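Local coordinates for protein putative diguanylate cyclase (GGDEF) with PAS/PAC domain (Rhodopseudomonas palustris, PDB 3LIF) that probably makes 3',3'-cyclic di-GMP from two GTP molecules as a membrane protein, and is represented here by its extracellular PDC-fold sensor domain, at residues P68-V73 against V145-E150; F161-G166 against V236-D241; K199-S204 against L222-V227. All coordinates share one frame; numbering follows the deposited sequence.

Contact 1 of 3, residues P68-V73 against V145-E150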
# COMPACT_ATOMS: atom_id res chain seq x y z
N PRO A 68 -10.87 3.44 -7.16
CA PRO A 68 -11.03 2.04 -6.75
C PRO A 68 -9.98 1.66 -5.75
O PRO A 68 -10.17 0.71 -5.04
CB PRO A 68 -10.82 1.25 -8.04
CG PRO A 68 -10.65 2.29 -9.15
CD PRO A 68 -10.29 3.58 -8.50
N GLN A 69 -8.87 2.39 -5.65
CA GLN A 69 -7.86 2.01 -4.66
C GLN A 69 -8.00 2.59 -3.21
O GLN A 69 -7.20 2.24 -2.30
CB GLN A 69 -6.47 2.31 -5.16
CG GLN A 69 -6.17 3.76 -5.16
CD GLN A 69 -6.39 4.41 -6.56
OE1 GLN A 69 -7.50 4.35 -7.14
NE2 GLN A 69 -5.31 5.01 -7.11
N LEU A 70 -8.98 3.48 -3.01
CA LEU A 70 -9.18 4.14 -1.73
C LEU A 70 -10.53 3.73 -1.26
O LEU A 70 -11.47 3.85 -1.98
CB LEU A 70 -9.15 5.63 -1.94
CG LEU A 70 -7.78 6.16 -2.35
CD1 LEU A 70 -7.76 7.67 -2.21
CD2 LEU A 70 -6.65 5.58 -1.50
N SER A 71 -10.65 3.17 -0.08
CA SER A 71 -11.98 2.78 0.41
C SER A 71 -12.75 3.99 0.84
O SER A 71 -13.93 4.04 0.65
CB SER A 71 -11.86 1.88 1.61
OG SER A 71 -11.45 0.59 1.19
N ASP A 72 -12.09 4.95 1.47
CA ASP A 72 -12.76 6.08 2.07
C ASP A 72 -11.75 7.17 2.35
O ASP A 72 -10.53 6.94 2.24
CB ASP A 72 -13.49 5.68 3.32
CG ASP A 72 -12.60 5.01 4.31
OD1 ASP A 72 -11.36 5.27 4.24
OD2 ASP A 72 -13.13 4.23 5.14
N VAL A 73 -12.24 8.37 2.67
CA VAL A 73 -11.38 9.55 2.87
C VAL A 73 -11.87 10.41 4.04
O VAL A 73 -13.09 10.62 4.25
CB VAL A 73 -11.40 10.45 1.61
CG1 VAL A 73 -10.45 11.62 1.78
CG2 VAL A 73 -11.05 9.61 0.41
N VAL A 145 -5.57 14.99 5.71
CA VAL A 145 -6.49 14.10 4.93
C VAL A 145 -5.86 12.73 5.03
O VAL A 145 -4.63 12.60 4.85
CB VAL A 145 -6.42 14.24 3.39
CG1 VAL A 145 -7.79 14.28 2.77
CG2 VAL A 145 -5.47 15.31 2.91
N VAL A 146 -6.68 11.71 5.23
CA VAL A 146 -6.21 10.35 5.35
C VAL A 146 -7.13 9.60 4.45
O VAL A 146 -8.34 9.89 4.46
CB VAL A 146 -6.70 9.66 6.68
CG1 VAL A 146 -5.69 8.65 7.22
CG2 VAL A 146 -7.20 10.65 7.72
N ALA A 147 -6.64 8.57 3.77
CA ALA A 147 -7.57 7.69 3.08
C ALA A 147 -7.08 6.26 3.22
O ALA A 147 -5.85 6.00 3.35
CB ALA A 147 -7.70 8.07 1.64
N THR A 148 -8.04 5.35 3.25
CA THR A 148 -7.71 3.95 3.47
C THR A 148 -7.37 3.25 2.16
O THR A 148 -8.13 3.32 1.18
CB THR A 148 -8.90 3.21 4.03
OG1 THR A 148 -9.28 3.83 5.24
CG2 THR A 148 -8.52 1.79 4.29
N ILE A 149 -6.24 2.56 2.14
CA ILE A 149 -5.87 1.89 0.91
C ILE A 149 -6.81 0.72 0.73
O ILE A 149 -6.94 -0.05 1.66
CB ILE A 149 -4.44 1.42 0.98
CG1 ILE A 149 -3.55 2.62 0.76
CG2 ILE A 149 -4.17 0.32 -0.07
CD1 ILE A 149 -2.16 2.42 1.34
N GLU A 150 -7.46 0.58 -0.42
CA GLU A 150 -8.33 -0.59 -0.65
C GLU A 150 -7.48 -1.83 -1.01
O GLU A 150 -7.00 -1.99 -2.17
CB GLU A 150 -9.33 -0.33 -1.77
CG GLU A 150 -10.20 -1.53 -2.06
CD GLU A 150 -11.45 -1.52 -1.17
OE1 GLU A 150 -12.31 -0.61 -1.31
OE2 GLU A 150 -11.60 -2.44 -0.34
O HOH W 1 -11.14 2.74 6.47
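Two residues of one strand, Ser71 and Asp72, face the single residue Thr148 of its antiparallel neighbour, which makes this a beta bulge in the first of the two five-stranded sheets of the PDC sensor domain. The evidence is the register: Leu70 pairs with Ile149 and Val73 with Ala147, both as non-hydrogen-bonded pairs, so one extra residue is taken up between them, just where the chain turns a corner at Ser71.

Backbone bonds fix the bulge. Ser71 N donates a hydrogen bond of 2.8 Å to Thr148 O, and Thr148 N donates one of 3.1 Å to Asp72 O. Beyond the bulge Glu150 N also donates to Gln69 O, though the modelled separation is too short to be trusted.

Apolar contacts lie on the face carrying Val73 and Ala147. The side chains of Val73 and Val145 lie side by side, and CG1 of Val73, anti to its backbone N (chi1 -177°), meets Val145 CG1 at 3.9 Å; CG2 of Val73 leans on Ala147 CB at 3.9 Å. Leu70 CD1 reaches the same methyl, and helix 5-47 packs on Val73 and Val145 through Ile42.

The polar side chains make two separate pairs, Ser71 with Glu150 and Asp72 with Thr148. Ser71 OG makes a weak bond of 2.9 Å to Glu150 OE1, the glutamate chain being bent at chi2. A (4S)-2-methyl-2,4-pentanediol molecule, probably from the crystallisation liquor, lies near Thr148. With CG between its backbone N and carbonyl carbon (chi1 56°), the Asp72 side chain lies across that of Thr148. Its carboxylate has several partners: Thr122 OG1 and water 1 meet OD2, that water also donating to Thr148 OG1, while OD1 accepts a hydrogen bond of 2.7 Å from Thr148 OG1 on its syn side.

Contact 2 of 3, residues F161-G166 against V236-D241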
# COMPACT_ATOMS: atom_id res chain seq x y z
N PHE A 161 -2.89 -13.17 -12.82
CA PHE A 161 -1.61 -13.57 -13.39
C PHE A 161 -1.41 -15.04 -13.32
O PHE A 161 -1.46 -15.61 -12.25
CB PHE A 161 -0.44 -12.89 -12.69
CG PHE A 161 -0.22 -11.48 -13.12
CD1 PHE A 161 0.45 -11.21 -14.29
CD2 PHE A 161 -0.70 -10.43 -12.35
CE1 PHE A 161 0.66 -9.90 -14.71
CE2 PHE A 161 -0.49 -9.12 -12.75
CZ PHE A 161 0.19 -8.85 -13.95
N ASP A 162 -1.13 -15.65 -14.46
CA ASP A 162 -0.94 -17.09 -14.42
C ASP A 162 0.45 -17.55 -13.93
O ASP A 162 1.46 -17.44 -14.64
CB ASP A 162 -1.31 -17.75 -15.75
CG ASP A 162 -1.74 -19.19 -15.54
OD1 ASP A 162 -1.80 -19.60 -14.33
OD2 ASP A 162 -2.00 -19.92 -16.53
N LEU A 163 0.48 -18.09 -12.72
CA LEU A 163 1.75 -18.35 -12.08
C LEU A 163 1.95 -19.78 -11.65
O LEU A 163 2.88 -20.09 -10.87
CB LEU A 163 1.83 -17.51 -10.81
CG LEU A 163 2.62 -16.21 -10.77
CD1 LEU A 163 3.53 -16.04 -11.99
CD2 LEU A 163 1.61 -15.13 -10.71
N GLY A 164 1.05 -20.65 -12.09
CA GLY A 164 1.08 -22.04 -11.66
C GLY A 164 0.53 -22.20 -10.26
O GLY A 164 0.38 -21.25 -9.50
N PRO A 165 0.25 -23.44 -9.88
CA PRO A 165 -0.10 -23.56 -8.45
C PRO A 165 1.10 -23.02 -7.69
O PRO A 165 2.21 -22.97 -8.24
CB PRO A 165 -0.12 -25.07 -8.24
CG PRO A 165 1.07 -25.57 -9.20
CD PRO A 165 0.97 -24.62 -10.43
N GLY A 166 0.94 -22.66 -6.44
CA GLY A 166 2.13 -22.18 -5.74
C GLY A 166 2.52 -20.75 -6.07
O GLY A 166 3.40 -20.20 -5.41
N VAL A 236 7.21 -11.52 -6.58
CA VAL A 236 6.47 -12.59 -7.30
C VAL A 236 7.22 -13.87 -7.08
O VAL A 236 8.43 -13.90 -7.26
CB VAL A 236 6.61 -12.53 -8.84
CG1 VAL A 236 5.31 -12.86 -9.47
CG2 VAL A 236 7.10 -11.25 -9.34
N ALA A 237 6.50 -14.95 -6.82
CA ALA A 237 7.12 -16.25 -6.63
C ALA A 237 6.34 -17.36 -7.31
O ALA A 237 5.13 -17.24 -7.50
CB ALA A 237 7.25 -16.56 -5.18
N ARG A 238 7.04 -18.42 -7.69
CA ARG A 238 6.42 -19.68 -8.15
C ARG A 238 7.22 -20.90 -7.73
O ARG A 238 8.44 -20.85 -7.69
CB ARG A 238 6.14 -19.68 -9.68
CG ARG A 238 7.32 -19.65 -10.64
CD ARG A 238 6.94 -20.23 -12.06
NE ARG A 238 6.12 -19.36 -12.95
CZ ARG A 238 6.60 -18.63 -13.99
NH1 ARG A 238 7.88 -18.63 -14.33
NH2 ARG A 238 5.79 -17.88 -14.73
N THR A 239 6.53 -21.98 -7.39
CA THR A 239 7.21 -23.26 -7.20
C THR A 239 7.81 -23.62 -8.53
O THR A 239 7.29 -23.26 -9.57
CB THR A 239 6.27 -24.41 -6.72
OG1 THR A 239 5.07 -24.39 -7.48
CG2 THR A 239 5.87 -24.24 -5.29
N GLU A 240 8.94 -24.31 -8.47
CA GLU A 240 9.65 -24.68 -9.68
C GLU A 240 8.96 -25.77 -10.48
O GLU A 240 8.77 -25.62 -11.69
CB GLU A 240 11.03 -25.20 -9.37
CG GLU A 240 11.51 -26.02 -10.55
CD GLU A 240 12.96 -26.39 -10.46
OE1 GLU A 240 13.66 -25.85 -9.56
OE2 GLU A 240 13.40 -27.21 -11.30
N ASP A 241 8.61 -26.88 -9.80
CA ASP A 241 8.09 -28.09 -10.49
C ASP A 241 9.02 -29.36 -10.36
O ASP A 241 10.21 -29.33 -10.73
CB ASP A 241 7.81 -27.78 -11.99
CG ASP A 241 6.59 -26.89 -12.21
OD1 ASP A 241 6.20 -26.07 -11.35
OD2 ASP A 241 6.00 -27.00 -13.30
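Val236 opens the contact by turning its side chain toward the loop, where its CG1 lies 4.4 Å from Leu163 CD1; Leu20 of helix 5-47 also packs on this valine. Ala237 points its methyl the other way, and its backbone pairs with Ser168, where strand 168-173 takes over from the loop. The 161-166 loop thus leads from helix 151-158 into the second antiparallel sheet of the PDC domain, in which 232-239 is the middle strand.

Arg238 contributes most from the strand. Its CB lies 3.5 Å from Leu163 O, and the same oxygen sits in the plane of the guanidinium, at its edge, 3.9 Å from NE. The chain bends at chi3 (76°) and crosses the leucine side chain at about a right angle, with NH2 4.0 Å from Leu163 CD1. Helix 5-47 supplies two further partners: NH1 makes a weak hydrogen bond with Ser13, and NH2 a long, weak ion pair with Glu16.

Thr239 closes the contact: OG1 donates a weak hydrogen bond of 3.3 Å to Pro165 O. The same OG1 is 4.1 Å from Gly166 CA, and a CB on that glycine would collide with it; phi there is positive (78°). Gly166 O accepts a hydrogen bond from Lys220 NZ.

Contact 3 of 3, residues K199-S204 against L222-V227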
# COMPACT_ATOMS: atom_id res chain seq x y z
N LYS A 199 18.98 -9.87 3.88
CA LYS A 199 20.19 -9.85 3.02
C LYS A 199 19.93 -9.30 1.60
O LYS A 199 20.67 -8.43 1.11
CB LYS A 199 20.81 -11.25 3.00
CG LYS A 199 21.09 -11.88 4.42
CD LYS A 199 22.56 -12.11 4.46
CE LYS A 199 23.29 -11.74 5.77
NZ LYS A 199 23.12 -12.77 6.79
N ALA A 200 18.87 -9.73 0.94
CA ALA A 200 18.67 -9.26 -0.41
C ALA A 200 18.42 -7.74 -0.56
O ALA A 200 19.08 -7.08 -1.37
CB ALA A 200 17.55 -10.04 -1.09
N LEU A 201 17.47 -7.16 0.16
CA LEU A 201 17.28 -5.73 -0.08
C LEU A 201 18.53 -4.90 0.35
O LEU A 201 18.89 -3.91 -0.32
CB LEU A 201 15.98 -5.19 0.52
CG LEU A 201 14.71 -5.50 -0.23
CD1 LEU A 201 13.50 -5.59 0.72
CD2 LEU A 201 14.51 -4.45 -1.34
N PRO A 202 19.19 -5.30 1.44
CA PRO A 202 20.38 -4.48 1.78
C PRO A 202 21.39 -4.56 0.69
O PRO A 202 22.14 -3.64 0.52
CB PRO A 202 20.93 -5.10 3.06
CG PRO A 202 19.78 -5.83 3.66
CD PRO A 202 18.80 -6.22 2.51
N ARG A 203 21.41 -5.67 -0.07
CA ARG A 203 22.41 -5.87 -1.13
C ARG A 203 21.89 -5.23 -2.39
O ARG A 203 22.66 -4.80 -3.20
CB ARG A 203 22.64 -7.36 -1.37
CG ARG A 203 23.78 -7.67 -2.36
CD ARG A 203 23.59 -8.99 -3.15
NE ARG A 203 23.07 -10.07 -2.28
CZ ARG A 203 21.89 -10.71 -2.41
NH1 ARG A 203 21.03 -10.43 -3.40
NH2 ARG A 203 21.56 -11.65 -1.51
N SER A 204 20.58 -5.17 -2.59
CA SER A 204 20.09 -4.40 -3.72
C SER A 204 18.71 -4.68 -4.24
O SER A 204 18.05 -5.58 -3.76
CB SER A 204 21.03 -4.71 -4.89
OG SER A 204 20.42 -5.49 -5.93
N LEU A 222 11.86 -16.62 -6.39
CA LEU A 222 11.25 -15.35 -6.07
C LEU A 222 11.99 -14.18 -6.74
O LEU A 222 13.27 -14.04 -6.72
CB LEU A 222 11.26 -15.14 -4.55
CG LEU A 222 10.72 -13.81 -3.95
CD1 LEU A 222 10.25 -14.04 -2.55
CD2 LEU A 222 11.72 -12.67 -4.00
N ALA A 223 11.19 -13.32 -7.33
CA ALA A 223 11.76 -12.11 -7.86
C ALA A 223 11.12 -10.98 -7.05
O ALA A 223 9.91 -11.03 -6.73
CB ALA A 223 11.42 -11.97 -9.31
N TYR A 224 11.94 -9.98 -6.70
CA TYR A 224 11.48 -8.81 -5.97
C TYR A 224 12.08 -7.58 -6.56
O TYR A 224 13.14 -7.60 -7.17
CB TYR A 224 11.95 -8.87 -4.54
CG TYR A 224 13.43 -8.63 -4.37
CD1 TYR A 224 13.92 -7.33 -4.29
CD2 TYR A 224 14.37 -9.72 -4.32
CE1 TYR A 224 15.28 -7.09 -4.12
CE2 TYR A 224 15.73 -9.51 -4.15
CZ TYR A 224 16.17 -8.17 -4.05
OH TYR A 224 17.49 -7.86 -3.88
N ARG A 225 11.40 -6.47 -6.31
CA ARG A 225 11.82 -5.16 -6.77
C ARG A 225 11.27 -3.99 -5.91
O ARG A 225 10.05 -3.89 -5.66
CB ARG A 225 11.39 -4.98 -8.24
CG ARG A 225 11.89 -3.69 -8.84
CD ARG A 225 11.38 -3.49 -10.22
NE ARG A 225 11.61 -4.69 -11.03
CZ ARG A 225 12.65 -4.88 -11.85
NH1 ARG A 225 13.59 -3.95 -11.98
NH2 ARG A 225 12.76 -6.00 -12.54
N ARG A 226 12.16 -3.11 -5.45
CA ARG A 226 11.71 -1.87 -4.79
C ARG A 226 10.75 -1.16 -5.71
O ARG A 226 10.98 -1.11 -6.92
CB ARG A 226 12.85 -0.92 -4.51
CG ARG A 226 13.62 -1.38 -3.33
CD ARG A 226 14.41 -0.24 -2.71
NE ARG A 226 15.34 -0.75 -1.70
CZ ARG A 226 15.04 -0.96 -0.41
NH1 ARG A 226 15.97 -1.42 0.38
NH2 ARG A 226 13.84 -0.73 0.09
N VAL A 227 9.68 -0.64 -5.13
CA VAL A 227 8.71 0.11 -5.86
C VAL A 227 9.18 1.58 -6.04
O VAL A 227 9.39 2.35 -5.11
CB VAL A 227 7.39 0.09 -5.12
CG1 VAL A 227 6.42 1.22 -5.64
CG2 VAL A 227 6.81 -1.28 -5.15
O HOH W 2 17.76 -2.04 -1.90
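Tyr224 sets CG between its backbone N and carbonyl carbon (chi1 72°), its first side-chain bond directed toward the 199-204 segment. In Arg226, CG stands anti to the carbonyl carbon (chi1 -77°) and the chain is extended from there to NE, crossing Leu201 obliquely.

The tyrosine OH donates to Ser204 O, which lies in the ring plane at its edge; the modelled 2.4 Å is very short and, at 2.70 Å resolution, doubtful as a length. Ala200 CB touches Tyr224 CE2 at 3.6 Å and Leu201 CD2 approaches CE1 at 3.9 Å. Leu201 CD2 also covers the centre of one face of the Arg226 guanidinium, 3.7 Å from CZ. Water 2 accepts from Arg226 NE at 2.7 Å and donates to Leu201 O. An alanine in place of Arg226 would probably leave the CD2 methyl of Leu201 without this flat cover and water 2 without its NE donor.

Helix 195-203 thereby packs on the second antiparallel sheet of the PDC sensor domain: the axes of 199-203 and 222-226 approach to 10.1 Å with 44° between their N-to-C directions. Tyr209 of strand 206-212 touches Ala200 and Tyr224, while from strand 232-239 Val233 meets Leu201 and Thr235 meets Tyr224.

Contact 1 belongs to the first sheet of the sensor domain, contacts 2 and 3 to the second, and the long helix 5-47 packs against parts of all three. Contact 1 lies across the chain's centre from the others, its centre about 30 Å from that of contact 2 and about 28 Å from that of contact 3. Contacts 2 and 3, centres about 19 Å apart, share neighbouring strands joined by Val236 N and Ala223 O at 2.8 Å, a probable hydrogen bond; contact 3 is nested inside the loop that contact 2 closes. Probable crystallisation molecules lie beside two of them, the pentanediol at contact 1 and, at contact 3, citrate hydrogen-bonded to Arg203. Either may mark a pocket.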